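Glycerophosphodiester phosphodiesterase (Cytophaga hutchinsonii ATCC 33406, PDB 3CH0) belongs to the glycerophosphoryl diester phosphodiesterase family, enzymes built on a TIM-barrel fold. Local coordinates at residues A[240-245]-A[260-265]; A[13-18]-A[41-46]. One frame throughout, in Å; residues are numbered along the deposited sequence.

Contact 1 of 2, residues A[240-245]-A[260-265]. With EDO (1,2-ethanediol), chain E; EDO (1,2-ethanediol), chain H.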
loop_
_atom_site.group_PDB
_atom_site.type_symbol
_atom_site.label_atom_id
_atom_site.label_comp_id
_atom_site.label_asym_id
_atom_site.label_seq_id
_atom_site.Cartn_x
_atom_site.Cartn_y
_atom_site.Cartn_z
ATOM N N ILE A 240 -5.621 11.433 3.456
ATOM C CA ILE A 240 -4.247 10.941 3.437
ATOM C C ILE A 240 -3.786 10.751 1.990
ATOM O O ILE A 240 -4.032 9.707 1.393
ATOM C CB ILE A 240 -4.080 9.616 4.220
ATOM C CG1 ILE A 240 -4.624 9.803 5.648
ATOM C CG2 ILE A 240 -2.634 9.196 4.280
ATOM C CD1 ILE A 240 -4.490 8.570 6.520
ATOM N N PRO A 241 -3.167 11.792 1.415
ATOM C CA PRO A 241 -2.755 11.704 0.018
ATOM C C PRO A 241 -1.454 10.947 -0.212
ATOM O O PRO A 241 -0.677 10.715 0.716
ATOM C CB PRO A 241 -2.562 13.149 -0.399
ATOM C CG PRO A 241 -2.558 13.953 0.793
ATOM C CD PRO A 241 -2.918 13.125 1.989
ATOM N N TRP A 242 -1.247 10.633 -1.488
ATOM C CA TRP A 242 -0.086 9.860 -1.936
ATOM C C TRP A 242 0.385 10.365 -3.288
ATOM O O TRP A 242 -0.390 11.028 -3.947
ATOM C CB TRP A 242 -0.484 8.371 -2.089
ATOM C CG TRP A 242 -1.728 8.164 -2.941
ATOM C CD1 TRP A 242 -3.026 8.094 -2.495
ATOM C CD2 TRP A 242 -1.808 8.044 -4.369
ATOM N NE1 TRP A 242 -3.875 7.900 -3.531
ATOM C CE2 TRP A 242 -3.161 7.882 -4.702
ATOM C CE3 TRP A 242 -0.863 8.046 -5.414
ATOM C CZ2 TRP A 242 -3.576 7.742 -6.037
ATOM C CZ3 TRP A 242 -1.292 7.901 -6.729
ATOM C CH2 TRP A 242 -2.635 7.722 -7.028
ATOM N N THR A 243 1.608 10.037 -3.716
ATOM C CA THR A 243 2.722 9.607 -2.926
ATOM C C THR A 243 3.627 10.830 -2.911
ATOM O O THR A 243 4.089 11.295 -3.963
ATOM C CB THR A 243 3.401 8.382 -3.557
ATOM O OG1 THR A 243 2.475 7.275 -3.522
ATOM C CG2 THR A 243 4.656 7.968 -2.800
ATOM N N VAL A 244 3.877 11.356 -1.719
ATOM C CA VAL A 244 4.453 12.687 -1.524
ATOM C C VAL A 244 5.887 12.595 -1.034
ATOM O O VAL A 244 6.137 12.113 0.050
ATOM C CB VAL A 244 3.599 13.527 -0.604
ATOM C CG1 VAL A 244 4.042 14.992 -0.685
ATOM C CG2 VAL A 244 2.070 13.398 -0.915
ATOM N N ASN A 245 6.841 13.038 -1.889
ATOM C CA ASN A 245 8.241 12.654 -1.749
ATOM C C ASN A 245 9.203 13.837 -1.547
ATOM O O ASN A 245 10.411 13.675 -1.687
ATOM C CB ASN A 245 8.681 11.812 -2.964
ATOM C CG ASN A 245 8.077 10.397 -2.924
ATOM O OD1 ASN A 245 7.602 10.006 -1.849
ATOM N ND2 ASN A 245 8.202 9.637 -4.016
ATOM N N GLY A 260 -2.527 12.841 7.227
ATOM C CA GLY A 260 -1.431 11.911 7.056
ATOM C C GLY A 260 -0.810 12.102 5.695
ATOM O O GLY A 260 -1.329 12.807 4.853
ATOM N N ILE A 261 0.255 11.336 5.501
ATOM C CA ILE A 261 1.019 11.342 4.240
ATOM C C ILE A 261 1.514 9.955 3.960
ATOM O O ILE A 261 2.022 9.290 4.846
ATOM C CB ILE A 261 2.245 12.270 4.314
ATOM C CG1 ILE A 261 1.761 13.723 4.357
ATOM C CG2 ILE A 261 3.287 12.044 3.143
ATOM C CD1 ILE A 261 1.329 14.323 3.029
ATOM N N ILE A 262 1.339 9.542 2.699
ATOM C CA ILE A 262 1.956 8.346 2.161
ATOM C C ILE A 262 3.185 8.816 1.362
ATOM O O ILE A 262 3.034 9.515 0.381
ATOM C CB ILE A 262 0.928 7.511 1.350
ATOM C CG1 ILE A 262 -0.226 7.026 2.231
ATOM C CG2 ILE A 262 1.667 6.376 0.498
ATOM C CD1 ILE A 262 -1.472 6.760 1.437
ATOM N N THR A 263 4.346 8.293 1.746
ATOM C CA THR A 263 5.594 8.704 1.131
ATOM C C THR A 263 6.613 7.596 0.937
ATOM O O THR A 263 6.749 6.720 1.784
ATOM C CB THR A 263 6.274 9.811 2.003
ATOM O OG1 THR A 263 7.513 10.251 1.395
ATOM C CG2 THR A 263 6.595 9.371 3.448
ATOM N N ASP A 264 7.337 7.670 -0.181
ATOM C CA ASP A 264 8.455 6.748 -0.428
ATOM C C ASP A 264 9.656 7.025 0.482
ATOM O O ASP A 264 10.548 6.195 0.553
ATOM C CB ASP A 264 8.905 6.844 -1.892
ATOM C CG ASP A 264 7.905 6.232 -2.818
ATOM O OD1 ASP A 264 7.430 5.100 -2.518
ATOM O OD2 ASP A 264 7.589 6.866 -3.849
ATOM N N TYR A 265 9.709 8.235 1.051
ATOM C CA TYR A 265 10.822 8.720 1.860
ATOM C C TYR A 265 10.377 9.109 3.269
ATOM O O TYR A 265 10.388 10.296 3.683
ATOM C CB TYR A 265 11.468 9.907 1.124
ATOM C CG TYR A 265 12.062 9.582 -0.209
ATOM C CD1 TYR A 265 13.344 9.029 -0.294
ATOM C CD2 TYR A 265 11.361 9.795 -1.343
ATOM C CE1 TYR A 265 13.916 8.743 -1.519
ATOM C CE2 TYR A 265 11.884 9.462 -2.577
ATOM C CZ TYR A 265 13.178 8.979 -2.660
ATOM O OH TYR A 265 13.677 8.669 -3.894
HETATM C C1 EDO E . 1.418 11.536 -6.798
HETATM O O1 EDO E . 2.027 10.261 -6.756
HETATM C C2 EDO E . 1.698 12.240 -8.128
HETATM O O2 EDO E . 0.737 11.874 -9.117
HETATM C C1 EDO H . 4.535 13.900 -6.076
HETATM O O1 EDO H . 4.440 15.291 -6.461
HETATM C C2 EDO H . 5.964 13.520 -5.673
HETATM O O2 EDO H . 6.460 14.133 -4.497
#
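The N245 amide slants across D264, taking both its backbone N-H and its carboxylate, where the loop after strand 238-239 runs beside the end of strand 260-263. N245 ND2 gives a nearly straight bond to D264 OD2 (2.8 Å), approaching the lone pair turned away from the other oxygen, while N245 OD1 accepts from D264 N at 2.9 Å. Amide and carboxylate planes stand 49° apart, and R18 and H14 hold the same carboxylate from outside. The ring of Y265 meets the amide edge-on, CD2 lying 3.7 Å from N245 CG, with the two planes perpendicular. T263 places OG1 anti to its backbone N (chi1 -179°), from where it donates to V244 O and also accepts from Y265 N, an ST turn.

Farther back the packing turns apolar. I262 leans toward 240-245, its CG1 against I240 CG2 (3.8 Å) and its CB against W242 CB; the W242 indole leads away, its NE1 bonded to S218 O. V244 lies across I261 at about a right angle, V244 CB to I261 CG2 4.0 Å. I262 bonds through N to P241 O and through O to V244 N (2.9 Å), spanning the cis peptide before T243, with the segments 21° apart in direction. T243 N and N245 N each bind a 1,2-ethanediol. Polar side chains at the C-terminal end of a parallel strand are where TIM barrels usually carry their sites.

Contact 2 of 2, residues A[13-18]-A[41-46]; sequences GHRGCR and EFDLVI
E41 bends back at chi2 (-74°) and brings its OE1 under the turn formed by 13-18, where R15 N meets E41 OE1 nearly along its C-O axis at 2.9 Å. This is the close-fitting part. The backbone of E41 is held as well, its N donating to G13 O (3.0 Å) and its O accepting from G16 N, across the type II beta turn from G13 to G16. The H14 ring runs alongside the carboxylate, pointing the same way with planes 29° apart, and sets H14 CD2 3.2 Å from E41 OE1.

Toward R15 and D43 the fit slackens. R15 NE stands 3.5 Å from D43 OD2, but that oxygen lies well out of the guanidinium plane, leaving a salt bridge of charge alone. A water bridges the three side chains: it accepts from R15 NE (2.9 Å) and can donate to D43 OD2 (2.8 Å) and E41 OE1 (2.9 Å), with more acceptors in reach than it has protons. Outside the two segments, E23 pairs with R15, N24 with D43, Q174 with E41 and D264 with H14. A citric acid, probably from the crystallisation liquor, bonds to H14 NE2 and R15 NH2. An arginine facing two acids, linked by one water, implies a strongly polar site.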
loop_
_atom_site.group_PDB
_atom_site.type_symbol
_atom_site.label_atom_id
_atom_site.label_comp_id
_atom_site.label_asym_id
_atom_site.label_seq_id
_atom_site.Cartn_x
_atom_site.Cartn_y
_atom_site.Cartn_z
ATOM N N GLY A 13 4.772 4.815 5.555
ATOM C CA GLY A 13 5.872 4.415 4.685
ATOM C C GLY A 13 5.349 3.666 3.482
ATOM O O GLY A 13 4.812 2.574 3.620
ATOM N N HIS A 14 5.431 4.290 2.282
ATOM C CA HIS A 14 4.868 3.740 1.050
ATOM C C HIS A 14 5.655 2.480 0.658
ATOM O O HIS A 14 6.882 2.574 0.433
ATOM C CB HIS A 14 4.939 4.788 -0.085
ATOM C CG HIS A 14 4.246 4.420 -1.356
ATOM N ND1 HIS A 14 4.868 4.483 -2.591
ATOM C CD2 HIS A 14 2.971 4.015 -1.593
ATOM C CE1 HIS A 14 3.984 4.156 -3.531
ATOM N NE2 HIS A 14 2.825 3.892 -2.949
ATOM N N ARG A 15 5.008 1.331 0.603
ATOM C CA ARG A 15 5.698 0.070 0.350
ATOM C C ARG A 15 6.833 -0.136 1.313
ATOM O O ARG A 15 7.896 -0.637 0.986
ATOM C CB ARG A 15 6.152 -0.051 -1.114
ATOM C CG ARG A 15 5.035 0.344 -2.140
ATOM C CD ARG A 15 5.370 0.136 -3.599
ATOM N NE ARG A 15 4.370 0.846 -4.389
ATOM C CZ ARG A 15 4.501 1.130 -5.656
ATOM N NH1 ARG A 15 5.461 0.568 -6.400
ATOM N NH2 ARG A 15 3.611 1.912 -6.211
ATOM N N GLY A 16 6.538 0.269 2.538
ATOM C CA GLY A 16 7.527 0.268 3.636
ATOM C C GLY A 16 8.357 1.523 3.475
ATOM O O GLY A 16 8.237 2.472 4.234
ATOM N N CYS A 17 9.218 1.564 2.468
ATOM C CA CYS A 17 10.000 2.768 2.195
ATOM C C CYS A 17 10.709 2.625 0.851
ATOM O O CYS A 17 11.923 2.585 0.775
ATOM C CB CYS A 17 11.008 3.119 3.309
ATOM S SG CYS A 17 12.137 1.799 3.731
ATOM N N ARG A 18 9.943 2.592 -0.211
ATOM C CA ARG A 18 10.510 2.384 -1.580
ATOM C C ARG A 18 11.649 3.304 -1.974
ATOM O O ARG A 18 12.564 2.908 -2.711
ATOM C CB ARG A 18 9.408 2.465 -2.644
ATOM C CG ARG A 18 9.913 2.481 -4.099
ATOM C CD ARG A 18 8.734 2.403 -5.076
ATOM N NE ARG A 18 7.843 3.557 -4.966
ATOM C CZ ARG A 18 7.031 3.997 -5.930
ATOM N NH1 ARG A 18 6.936 3.344 -7.067
ATOM N NH2 ARG A 18 6.325 5.110 -5.735
ATOM N N GLU A 41 2.560 0.941 4.836
ATOM C CA GLU A 41 1.697 0.920 3.680
ATOM C C GLU A 41 2.237 -0.141 2.681
ATOM O O GLU A 41 3.455 -0.303 2.492
ATOM C CB GLU A 41 1.600 2.306 3.045
ATOM C CG GLU A 41 0.579 2.453 1.915
ATOM C CD GLU A 41 0.972 1.828 0.601
ATOM O OE1 GLU A 41 2.170 1.572 0.292
ATOM O OE2 GLU A 41 0.070 1.602 -0.244
ATOM N N PHE A 42 1.356 -0.920 2.065
ATOM C CA PHE A 42 1.822 -2.008 1.228
ATOM C C PHE A 42 0.660 -2.529 0.402
ATOM O O PHE A 42 -0.469 -2.142 0.584
ATOM C CB PHE A 42 2.412 -3.157 2.070
ATOM C CG PHE A 42 1.480 -3.591 3.164
ATOM C CD1 PHE A 42 1.483 -2.956 4.392
ATOM C CD2 PHE A 42 0.570 -4.651 2.970
ATOM C CE1 PHE A 42 0.599 -3.285 5.373
ATOM C CE2 PHE A 42 -0.347 -4.988 3.941
ATOM C CZ PHE A 42 -0.328 -4.316 5.146
ATOM N N ASP A 43 0.980 -3.428 -0.524
ATOM C CA ASP A 43 0.083 -3.920 -1.571
ATOM C C ASP A 43 0.004 -5.421 -1.481
ATOM O O ASP A 43 0.986 -6.074 -1.140
ATOM C CB ASP A 43 0.714 -3.549 -2.879
ATOM C CG ASP A 43 1.040 -2.088 -2.975
ATOM O OD1 ASP A 43 0.083 -1.305 -2.938
ATOM O OD2 ASP A 43 2.213 -1.681 -3.175
ATOM N N LEU A 44 -1.189 -5.972 -1.761
ATOM C CA LEU A 44 -1.452 -7.390 -1.628
ATOM C C LEU A 44 -2.037 -7.991 -2.882
ATOM O O LEU A 44 -2.934 -7.413 -3.535
ATOM C CB LEU A 44 -2.405 -7.673 -0.471
ATOM C CG LEU A 44 -2.037 -7.075 0.896
ATOM C CD1 LEU A 44 -3.144 -7.197 1.947
ATOM C CD2 LEU A 44 -0.749 -7.741 1.392
ATOM N N VAL A 45 -1.479 -9.158 -3.207
ATOM C CA VAL A 45 -1.928 -10.011 -4.321
ATOM C C VAL A 45 -1.979 -11.455 -3.818
ATOM O O VAL A 45 -1.666 -11.715 -2.652
ATOM C CB VAL A 45 -1.121 -9.824 -5.583
ATOM C CG1 VAL A 45 -0.985 -8.317 -5.954
ATOM C CG2 VAL A 45 0.272 -10.522 -5.408
ATOM N N ILE A 46 -2.485 -12.354 -4.674
ATOM C CA ILE A 46 -2.681 -13.785 -4.342
ATOM C C ILE A 46 -1.893 -14.688 -5.300
ATOM O O ILE A 46 -1.881 -14.443 -6.485
ATOM C CB ILE A 46 -4.161 -14.155 -4.436
ATOM C CG1 ILE A 46 -5.039 -13.147 -3.632
ATOM C CG2 ILE A 46 -4.416 -15.592 -3.886
ATOM C CD1 ILE A 46 -4.765 -13.031 -2.147
HETATM O O HOH W 1 2.062 1.004 -2.578
#

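How the contacts relate
Contacts 1 and 2 adjoin at H14, their centres about 12 Å apart. From 13-18, H14 reaches 260-265 twice: H14 ND1 lies 2.6 Å from D264 OD1 and H14 N 2.8 Å from T263 O, both probable hydrogen bonds. Its ring also packs on contact 1, with H14 CD2 3.4 Å from I262 CG2. D264, held by N245 in contact 1, thereby acts as a second-shell partner of the histidine that borders E41 in contact 2. Both contacts reach one sheet, in which 10-13 lies between 260-263 and 39-46, parallel to both. Bound citric acid comes within about 3 Å, nearest atoms, of the W242 side chain and likewise of R15, consistent with a pocket.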